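Epsin 1 (Danio rerio, PDB 5LP0) probably binds membranes rich in phosphatidylinositol 4,5-bisphosphate, helps bend them into clathrin-coated invaginations and regulates receptor-mediated endocytosis. Local coordinates at residues E30-T35 with I73-E78; E43-V48 with T67-L72; T93-Q98 with K114-V119. All coordinates share one frame; numbering follows the deposited sequence.

Contact 1: E30-T35 with I73-E78; sequences EIADLT and IKTGSE
Thr-75 meets Ala-32 at the C-terminal end of helix 59-75. The two CB atoms lie 4.3 Å apart, and the Ala-32 methyl also faces the Thr-75 carbonyl. The hydroxyl of Thr-75 is turned back to its own helix and bonds to Tyr-71 O. Thr-75 also touches Ala-135 and Lys-139 of helix 125-139, which packs on this end of the helix.

Gly-76 is the first residue to leave helical geometry. It passes close to Ala-32 and Thr-35, with its CA 3.9 Å from Ala-32 O and 3.4 Å from Thr-35 OG1. Having no side chain matters here. A CB on Gly-76 would point at helix 25-34 and run into Thr-35 OG1. The Gly-76 carbonyl looks elsewhere and accepts a bond from Arg-132 NH1.

Here a tight turn joins two consecutive helices of the all-helical ENTH domain. Helix 59-75 ends, and helix 78-86 starts almost at once. The turn is held against the end of helix 25-34.

Ser-77 supplies the polar link. Its backbone N donates to Thr-35 OG1 at 2.9 Å, nearly straight at 169°. The same OG1 of Thr-35 donates to Ala-32 O at 2.7 Å, in the carbonyl plane and on a lone pair. OG1 reaches both because it sits between the backbone N and the carbonyl carbon of Thr-35 (chi1 66°). Two bonds thus grip one buried hydroxyl and probably fix its rotation. Ser-77 CB rests 3.5 Å from Thr-35 O. Ser-77 is the N-cap residue of helix 78-86, and its OG, anti to the backbone N, caps Arg-79 N.

Contact 2: E43-V48 with T67-L72; sequences EIMSMV and TLMEYL
Met-45, Val-48 and Met-69 meet through methyl and thioether groups; no ring or other flat side chain takes part, so there are no faces or edges to assign. The tightest point is Met-69 CE against Val-48 CG1, at 3.3 Å. That is closer than usual for two carbons. Val-48 CG1 is anti to the backbone N (chi1 176°), which sets CG1 against Met-69 CE. The other branch of Val-48, CG2, meets Leu-68 CD2 at 3.9 Å.

Met-69 starts off to one side of helix 38-51. Its chain bends at chi2 and chi3 and brings SD and CE back to that helix. Met-45 is bent in the same two places. Met-45 and Met-69 cross at about a right angle, with CE on CE at 3.6 Å and SD to SD at 4.1 Å. Ile-44 CG2 touches Leu-72 CD1 at 3.9 Å.

Met-69 also touches Val-80 and Cys-84 of helix 78-86. An alanine at Met-69 would probably open a gap between the three helices and leave Met-45 CE and Val-48 CG1 without their methyl partner.

The axes of the two helical segments are 11.2 Å apart and run roughly antiparallel, at 145°. The bent methionines and the branched Val-48, Leu-68, Ile-44 and Leu-72 fill the space between the axes. Such purely apolar packing of buried helix faces is part of the core of this helical ENTH domain. The Val-48 side chain is about 6 Å from that of Arg-51, which probably binds phosphatidylinositol 4,5-bisphosphate, as in a close relative.

Contact 3: T93-Q98 with K114-V119; sequences TLKDFQ and KAKQLV
Leu-94 and Lys-95 pack on Ala-115 of helix 108-122. They belong to a short 3-10 turn that follows helix 89-92 in the all-helical ENTH domain. The turn lies against one side of helix 108-122, its later neighbour in the chain.

The Ala-115 methyl is at the middle of the contact. Ala-115 CB lies 3.6 Å from Leu-94 CB and also touches the backbone at the start of Lys-95. The rest of the Leu-94 side chain goes inward, to Val-62 and Met-66 of helix 59-75.

Lys-95 lies across the helix surface. Its CG is anti to the carbonyl carbon (chi1 -64°) and sits 3.8 Å from both Ala-115 CB and Lys-116 N. The next torsion is extended, and CD of Lys-95 comes 4.2 Å from Val-119 CG2. The two side chains cross there at about a right angle. At chi3 (62°) the chain bends, and CE of Lys-95 stays close to Lys-116 CA, at 4.1 Å. The methylenes are therefore packed, while the residue as a whole remains exposed.

Lys-116 has an extended side chain, and its end leads away from the turn. Lys-95 NZ and Lys-116 NZ stay 6.9 Å apart, which probably limits their repulsion. Lys-95 NZ donates to a water at 3.0 Å, and that water donates to Lys-116 O at 2.8 Å.

How the contacts relate
Contacts 1 and 2 share helix 59-75, and their centres are about 9 Å apart. Contact 2 joins it to helix 38-51 near the centre of the chain. Contact 1 joins its C-terminal end to helix 25-34. Both segments of contact 2 fall between those of contact 1 in sequence. The two contacts touch directly, for example through Leu-34 and Ile-44. Contact 3 comes later in the chain, its centre about 16 Å from that of contact 2 and about 22 Å from that of contact 1, on the opposite side of the chain's centre from contact 1. Leu-118 of helix 108-122 still reaches Ile-73. Helix 59-75 therefore links all three regions into one compact ENTH domain.

Contact 1: E30-T35 with I73-E78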
loop_
_atom_site.group_PDB
_atom_site.type_symbol
_atom_site.label_atom_id
_atom_site.label_comp_id
_atom_site.label_asym_id
_atom_site.label_seq_id
_atom_site.Cartn_x
_atom_site.Cartn_y
_atom_site.Cartn_z
ATOM N N GLU A 30 12.919 0.447 0.547
ATOM C CA GLU A 30 13.421 -0.886 0.236
ATOM C C GLU A 30 12.413 -1.695 -0.603
ATOM O O GLU A 30 12.772 -2.345 -1.583
ATOM C CB GLU A 30 13.770 -1.645 1.518
ATOM C CG GLU A 30 14.927 -1.050 2.291
ATOM C CD GLU A 30 15.061 -1.620 3.696
ATOM O OE1 GLU A 30 14.608 -2.759 3.931
ATOM O OE2 GLU A 30 15.617 -0.921 4.570
ATOM N N ILE A 31 11.148 -1.661 -0.190
ATOM C CA ILE A 31 10.086 -2.375 -0.894
ATOM C C ILE A 31 9.946 -1.800 -2.320
ATOM O O ILE A 31 9.826 -2.555 -3.284
ATOM C CB ILE A 31 8.760 -2.339 -0.111
ATOM C CG1 ILE A 31 8.941 -3.013 1.267
ATOM C CG2 ILE A 31 7.660 -3.050 -0.886
ATOM C CD1 ILE A 31 7.805 -2.763 2.227
ATOM N N ALA A 32 10.038 -0.473 -2.465
ATOM C CA ALA A 32 9.944 0.144 -3.775
ATOM C C ALA A 32 11.068 -0.356 -4.688
ATOM O O ALA A 32 10.809 -0.691 -5.834
ATOM C CB ALA A 32 9.998 1.660 -3.671
ATOM N N ASP A 33 12.310 -0.426 -4.197
ATOM C CA ASP A 33 13.385 -0.964 -5.022
ATOM C C ASP A 33 13.094 -2.411 -5.434
ATOM O O ASP A 33 13.335 -2.790 -6.575
ATOM C CB ASP A 33 14.729 -0.924 -4.286
ATOM C CG ASP A 33 15.325 0.463 -4.223
ATOM O OD1 ASP A 33 15.032 1.288 -5.118
ATOM O OD2 ASP A 33 16.084 0.721 -3.270
ATOM N N LEU A 34 12.558 -3.208 -4.499
ATOM C CA LEU A 34 12.238 -4.606 -4.789
ATOM C C LEU A 34 11.136 -4.761 -5.838
ATOM O O LEU A 34 11.044 -5.798 -6.491
ATOM C CB LEU A 34 11.881 -5.378 -3.512
ATOM C CG LEU A 34 13.076 -5.681 -2.596
ATOM C CD1 LEU A 34 12.601 -6.138 -1.241
ATOM C CD2 LEU A 34 13.999 -6.734 -3.213
ATOM N N THR A 35 10.264 -3.768 -5.990
ATOM C CA THR A 35 9.239 -3.889 -7.048
ATOM C C THR A 35 9.787 -3.956 -8.475
ATOM O O THR A 35 9.056 -4.349 -9.385
ATOM C CB THR A 35 8.152 -2.785 -7.007
ATOM O OG1 THR A 35 8.732 -1.506 -7.304
ATOM C CG2 THR A 35 7.435 -2.772 -5.637
ATOM N N ILE A 73 3.108 2.958 -5.809
ATOM C CA ILE A 73 2.569 3.520 -7.042
ATOM C C ILE A 73 3.425 4.704 -7.501
ATOM O O ILE A 73 3.744 4.818 -8.695
ATOM C CB ILE A 73 1.110 3.990 -6.831
ATOM C CG1 ILE A 73 0.158 2.787 -6.796
ATOM C CG2 ILE A 73 0.681 4.992 -7.895
ATOM C CD1 ILE A 73 -1.181 3.083 -6.096
ATOM N N LYS A 74 3.823 5.550 -6.564
ATOM C CA LYS A 74 4.544 6.786 -6.890
ATOM C C LYS A 74 6.055 6.598 -7.002
ATOM O O LYS A 74 6.722 7.341 -7.721
ATOM C CB LYS A 74 4.258 7.842 -5.829
ATOM C CG LYS A 74 2.823 8.324 -5.785
ATOM C CD LYS A 74 2.633 9.330 -4.673
ATOM C CE LYS A 74 1.203 9.788 -4.638
ATOM N NZ LYS A 74 0.981 10.833 -3.588
ATOM N N THR A 75 6.600 5.595 -6.324
ATOM C CA THR A 75 8.047 5.489 -6.128
ATOM C C THR A 75 8.669 4.200 -6.695
ATOM O O THR A 75 9.892 4.122 -6.886
ATOM C CB THR A 75 8.379 5.546 -4.626
ATOM O OG1 THR A 75 7.481 6.460 -3.959
ATOM C CG2 THR A 75 9.785 6.003 -4.426
ATOM N N GLY A 76 7.829 3.195 -6.933
ATOM C CA GLY A 76 8.273 1.892 -7.380
ATOM C C GLY A 76 8.174 1.734 -8.886
ATOM O O GLY A 76 7.983 2.702 -9.623
ATOM N N SER A 77 8.315 0.498 -9.347
ATOM C CA SER A 77 8.117 0.163 -10.755
ATOM C C SER A 77 6.742 0.610 -11.248
ATOM O O SER A 77 5.758 0.569 -10.504
ATOM C CB SER A 77 8.239 -1.351 -10.932
ATOM O OG SER A 77 7.814 -1.747 -12.224
ATOM N N GLU A 78 6.670 1.057 -12.496
ATOM C CA GLU A 78 5.402 1.457 -13.077
ATOM C C GLU A 78 4.426 0.285 -13.187
ATOM O O GLU A 78 3.231 0.493 -13.362
ATOM C CB GLU A 78 5.624 2.183 -14.416
ATOM C CG GLU A 78 6.326 3.537 -14.227
ATOM C CD GLU A 78 6.384 4.401 -15.476
ATOM O OE1 GLU A 78 6.252 3.878 -16.606
ATOM O OE2 GLU A 78 6.557 5.619 -15.311
#

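Contact 2: E43-V48 with T67-L72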
loop_
_atom_site.group_PDB
_atom_site.type_symbol
_atom_site.label_atom_id
_atom_site.label_comp_id
_atom_site.label_asym_id
_atom_site.label_seq_id
_atom_site.Cartn_x
_atom_site.Cartn_y
_atom_site.Cartn_z
ATOM N N GLU A 43 5.613 -11.295 -4.987
ATOM C CA GLU A 43 5.496 -11.507 -3.529
ATOM C C GLU A 43 4.923 -10.269 -2.819
ATOM O O GLU A 43 4.056 -10.369 -1.919
ATOM C CB GLU A 43 6.858 -11.887 -2.931
ATOM C CG GLU A 43 7.413 -13.231 -3.420
ATOM C CD GLU A 43 8.913 -13.409 -3.142
ATOM O OE1 GLU A 43 9.610 -12.411 -2.842
ATOM O OE2 GLU A 43 9.400 -14.567 -3.219
ATOM N N ILE A 44 5.360 -9.088 -3.248
ATOM C CA ILE A 44 5.018 -7.832 -2.584
ATOM C C ILE A 44 3.552 -7.563 -2.848
ATOM O O ILE A 44 2.773 -7.351 -1.929
ATOM C CB ILE A 44 5.890 -6.682 -3.122
ATOM C CG1 ILE A 44 7.286 -6.801 -2.535
ATOM C CG2 ILE A 44 5.268 -5.283 -2.787
ATOM C CD1 ILE A 44 8.334 -5.992 -3.273
ATOM N N MET A 45 3.144 -7.641 -4.089
ATOM C CA MET A 45 1.808 -7.258 -4.459
ATOM C C MET A 45 0.810 -8.227 -3.854
ATOM O O MET A 45 -0.241 -7.805 -3.354
ATOM C CB MET A 45 1.661 -7.198 -5.968
ATOM C CG MET A 45 2.468 -6.061 -6.572
ATOM S SD MET A 45 2.078 -4.371 -6.032
ATOM C CE MET A 45 0.504 -4.105 -6.862
ATOM N N SER A 46 1.128 -9.512 -3.824
ATOM C CA SER A 46 0.199 -10.468 -3.251
ATOM C C SER A 46 -0.047 -10.114 -1.787
ATOM O O SER A 46 -1.213 -10.098 -1.324
ATOM C CB SER A 46 0.762 -11.885 -3.370
ATOM O OG SER A 46 -0.106 -12.781 -2.718
ATOM N N MET A 47 1.032 -9.849 -1.052
ATOM C CA MET A 47 0.898 -9.519 0.359
ATOM C C MET A 47 0.142 -8.205 0.572
ATOM O O MET A 47 -0.653 -8.077 1.500
ATOM C CB MET A 47 2.269 -9.494 1.034
ATOM C CG MET A 47 2.171 -9.483 2.558
ATOM S SD MET A 47 1.452 -11.026 3.203
ATOM C CE MET A 47 0.087 -10.437 4.205
ATOM N N VAL A 48 0.339 -7.220 -0.283
ATOM C CA VAL A 48 -0.363 -5.959 -0.130
ATOM C C VAL A 48 -1.857 -6.163 -0.346
ATOM O O VAL A 48 -2.674 -5.659 0.448
ATOM C CB VAL A 48 0.205 -4.853 -1.067
ATOM C CG1 VAL A 48 -0.628 -3.578 -0.930
ATOM C CG2 VAL A 48 1.667 -4.520 -0.731
ATOM N N THR A 67 -1.292 3.127 2.492
ATOM C CA THR A 67 -0.145 4.031 2.549
ATOM C C THR A 67 1.026 3.428 1.784
ATOM O O THR A 67 1.660 4.098 0.974
ATOM C CB THR A 67 0.235 4.302 3.971
ATOM O OG1 THR A 67 -0.879 4.944 4.603
ATOM C CG2 THR A 67 1.463 5.212 4.040
ATOM N N LEU A 68 1.277 2.140 1.990
ATOM C CA LEU A 68 2.348 1.471 1.270
ATOM C C LEU A 68 2.043 1.423 -0.230
ATOM O O LEU A 68 2.910 1.740 -1.054
ATOM C CB LEU A 68 2.574 0.078 1.838
ATOM C CG LEU A 68 3.588 -0.753 1.055
ATOM C CD1 LEU A 68 4.970 -0.101 1.104
ATOM C CD2 LEU A 68 3.654 -2.158 1.610
ATOM N N MET A 69 0.835 1.044 -0.612
ATOM C CA MET A 69 0.506 0.958 -2.019
ATOM C C MET A 69 0.674 2.321 -2.679
ATOM O O MET A 69 1.240 2.401 -3.776
ATOM C CB MET A 69 -0.905 0.420 -2.247
ATOM C CG MET A 69 -1.134 0.030 -3.711
ATOM S SD MET A 69 -0.135 -1.417 -4.234
ATOM C CE MET A 69 -1.345 -2.720 -4.071
ATOM N N GLU A 70 0.225 3.394 -2.041
ATOM C CA GLU A 70 0.412 4.719 -2.597
ATOM C C GLU A 70 1.894 5.018 -2.827
ATOM O O GLU A 70 2.300 5.516 -3.891
ATOM C CB GLU A 70 -0.184 5.760 -1.666
ATOM C CG GLU A 70 0.012 7.179 -2.180
ATOM C CD GLU A 70 -0.598 8.211 -1.271
ATOM O OE1 GLU A 70 -0.911 7.897 -0.101
ATOM O OE2 GLU A 70 -0.779 9.352 -1.736
ATOM N N TYR A 71 2.707 4.733 -1.825
ATOM C CA TYR A 71 4.143 4.958 -1.938
ATOM C C TYR A 71 4.736 4.155 -3.105
ATOM O O TYR A 71 5.568 4.657 -3.860
ATOM C CB TYR A 71 4.830 4.571 -0.632
ATOM C CG TYR A 71 6.317 4.856 -0.627
ATOM C CD1 TYR A 71 6.797 6.049 -0.149
ATOM C CD2 TYR A 71 7.230 3.930 -1.103
ATOM C CE1 TYR A 71 8.141 6.312 -0.114
ATOM C CE2 TYR A 71 8.590 4.196 -1.102
ATOM C CZ TYR A 71 9.035 5.396 -0.616
ATOM O OH TYR A 71 10.376 5.682 -0.596
ATOM N N LEU A 72 4.318 2.904 -3.274
ATOM C CA LEU A 72 4.840 2.065 -4.352
ATOM C C LEU A 72 4.344 2.501 -5.730
ATOM O O LEU A 72 5.071 2.431 -6.726
ATOM C CB LEU A 72 4.441 0.619 -4.084
ATOM C CG LEU A 72 4.981 -0.038 -2.817
ATOM C CD1 LEU A 72 4.496 -1.495 -2.737
ATOM C CD2 LEU A 72 6.513 0.025 -2.733
#

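Contact 3: T93-Q98 with K114-V119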
loop_
_atom_site.group_PDB
_atom_site.type_symbol
_atom_site.label_atom_id
_atom_site.label_comp_id
_atom_site.label_asym_id
_atom_site.label_seq_id
_atom_site.Cartn_x
_atom_site.Cartn_y
_atom_site.Cartn_z
ATOM N N THR A 93 -13.629 -0.791 -3.155
ATOM C CA THR A 93 -14.464 -1.403 -2.141
ATOM C C THR A 93 -14.172 -0.797 -0.777
ATOM O O THR A 93 -15.040 -0.797 0.094
ATOM C CB THR A 93 -14.285 -2.918 -2.118
ATOM O OG1 THR A 93 -15.251 -3.489 -1.259
ATOM C CG2 THR A 93 -12.885 -3.361 -1.645
ATOM N N LEU A 94 -12.960 -0.284 -0.601
ATOM C CA LEU A 94 -12.540 0.238 0.691
ATOM C C LEU A 94 -13.189 1.579 1.048
ATOM O O LEU A 94 -13.145 2.005 2.203
ATOM C CB LEU A 94 -11.026 0.347 0.756
ATOM C CG LEU A 94 -10.306 -0.995 0.539
ATOM C CD1 LEU A 94 -8.774 -0.795 0.547
ATOM C CD2 LEU A 94 -10.723 -2.040 1.558
ATOM N N LYS A 95 -13.802 2.230 0.062
ATOM C CA LYS A 95 -14.592 3.437 0.317
ATOM C C LYS A 95 -15.839 3.078 1.121
ATOM O O LYS A 95 -16.479 3.959 1.660
ATOM C CB LYS A 95 -14.964 4.127 -0.999
ATOM C CG LYS A 95 -13.729 4.647 -1.764
ATOM C CD LYS A 95 -14.031 5.181 -3.157
ATOM C CE LYS A 95 -14.953 6.367 -3.090
ATOM N NZ LYS A 95 -15.201 6.906 -4.452
ATOM N N ASP A 96 -16.157 1.781 1.193
ATOM C CA ASP A 96 -17.287 1.266 1.974
ATOM C C ASP A 96 -16.887 0.590 3.274
ATOM O O ASP A 96 -17.744 0.051 3.976
ATOM C CB ASP A 96 -18.095 0.245 1.155
ATOM C CG ASP A 96 -18.513 0.775 -0.193
ATOM O OD1 ASP A 96 -19.009 1.913 -0.253
ATOM O OD2 ASP A 96 -18.346 0.045 -1.199
ATOM N N PHE A 97 -15.599 0.601 3.594
ATOM C CA PHE A 97 -15.087 -0.118 4.755
ATOM C C PHE A 97 -15.667 0.433 6.048
ATOM O O PHE A 97 -15.690 1.638 6.240
ATOM C CB PHE A 97 -13.561 -0.023 4.773
ATOM C CG PHE A 97 -12.900 -0.809 5.865
ATOM C CD1 PHE A 97 -12.385 -2.064 5.610
ATOM C CD2 PHE A 97 -12.762 -0.288 7.144
ATOM C CE1 PHE A 97 -11.752 -2.778 6.588
ATOM C CE2 PHE A 97 -12.125 -1.025 8.131
ATOM C CZ PHE A 97 -11.637 -2.280 7.841
ATOM N N GLN A 98 -16.124 -0.460 6.923
ATOM C CA GLN A 98 -16.699 -0.083 8.220
ATOM C C GLN A 98 -15.914 -0.684 9.363
ATOM O O GLN A 98 -15.607 -1.876 9.353
ATOM C CB GLN A 98 -18.140 -0.606 8.362
ATOM C CG GLN A 98 -19.097 -0.248 7.248
ATOM C CD GLN A 98 -19.338 1.243 7.125
ATOM O OE1 GLN A 98 -19.686 1.911 8.093
ATOM N NE2 GLN A 98 -19.149 1.774 5.920
ATOM N N LYS A 114 -8.908 7.566 2.859
ATOM C CA LYS A 114 -7.669 7.193 2.191
ATOM C C LYS A 114 -7.975 6.449 0.884
ATOM O O LYS A 114 -7.340 6.709 -0.131
ATOM C CB LYS A 114 -6.777 6.386 3.141
ATOM C CG LYS A 114 -5.421 6.010 2.558
ATOM C CD LYS A 114 -4.473 5.403 3.601
ATOM C CE LYS A 114 -3.819 6.478 4.445
ATOM N NZ LYS A 114 -2.832 7.302 3.695
ATOM N N ALA A 115 -8.957 5.547 0.898
ATOM C CA ALA A 115 -9.377 4.840 -0.302
ATOM C C ALA A 115 -9.895 5.815 -1.365
ATOM O O ALA A 115 -9.564 5.699 -2.534
ATOM C CB ALA A 115 -10.442 3.802 0.022
ATOM N N LYS A 116 -10.730 6.767 -0.965
ATOM C CA LYS A 116 -11.265 7.757 -1.893
ATOM C C LYS A 116 -10.126 8.451 -2.631
ATOM O O LYS A 116 -10.155 8.590 -3.877
ATOM C CB LYS A 116 -12.083 8.784 -1.115
ATOM C CG LYS A 116 -12.655 9.905 -1.946
ATOM C CD LYS A 116 -13.357 10.946 -1.089
ATOM C CE LYS A 116 -13.893 12.060 -1.954
ATOM N NZ LYS A 116 -14.825 12.918 -1.183
ATOM N N GLN A 117 -9.129 8.916 -1.868
ATOM C CA GLN A 117 -8.004 9.633 -2.468
ATOM C C GLN A 117 -7.139 8.754 -3.364
ATOM O O GLN A 117 -6.632 9.216 -4.395
ATOM C CB GLN A 117 -7.151 10.321 -1.393
ATOM C CG GLN A 117 -7.953 11.254 -0.497
ATOM C CD GLN A 117 -8.619 12.400 -1.224
ATOM O OE1 GLN A 117 -8.259 12.759 -2.346
ATOM N NE2 GLN A 117 -9.550 13.033 -0.549
ATOM N N LEU A 118 -6.964 7.496 -2.983
ATOM C CA LEU A 118 -6.136 6.608 -3.769
ATOM C C LEU A 118 -6.824 6.273 -5.082
ATOM O O LEU A 118 -6.177 6.161 -6.110
ATOM C CB LEU A 118 -5.791 5.350 -2.956
ATOM C CG LEU A 118 -4.899 4.273 -3.567
ATOM C CD1 LEU A 118 -3.626 4.910 -4.054
ATOM C CD2 LEU A 118 -4.591 3.173 -2.559
ATOM N N VAL A 119 -8.147 6.157 -5.070
ATOM C CA VAL A 119 -8.886 5.861 -6.280
ATOM C C VAL A 119 -8.790 7.045 -7.251
ATOM O O VAL A 119 -8.546 6.840 -8.442
ATOM C CB VAL A 119 -10.373 5.562 -5.983
ATOM C CG1 VAL A 119 -11.176 5.541 -7.274
ATOM C CG2 VAL A 119 -10.522 4.222 -5.252
HETATM O O HOH W 1 -12.630 8.297 -5.178
#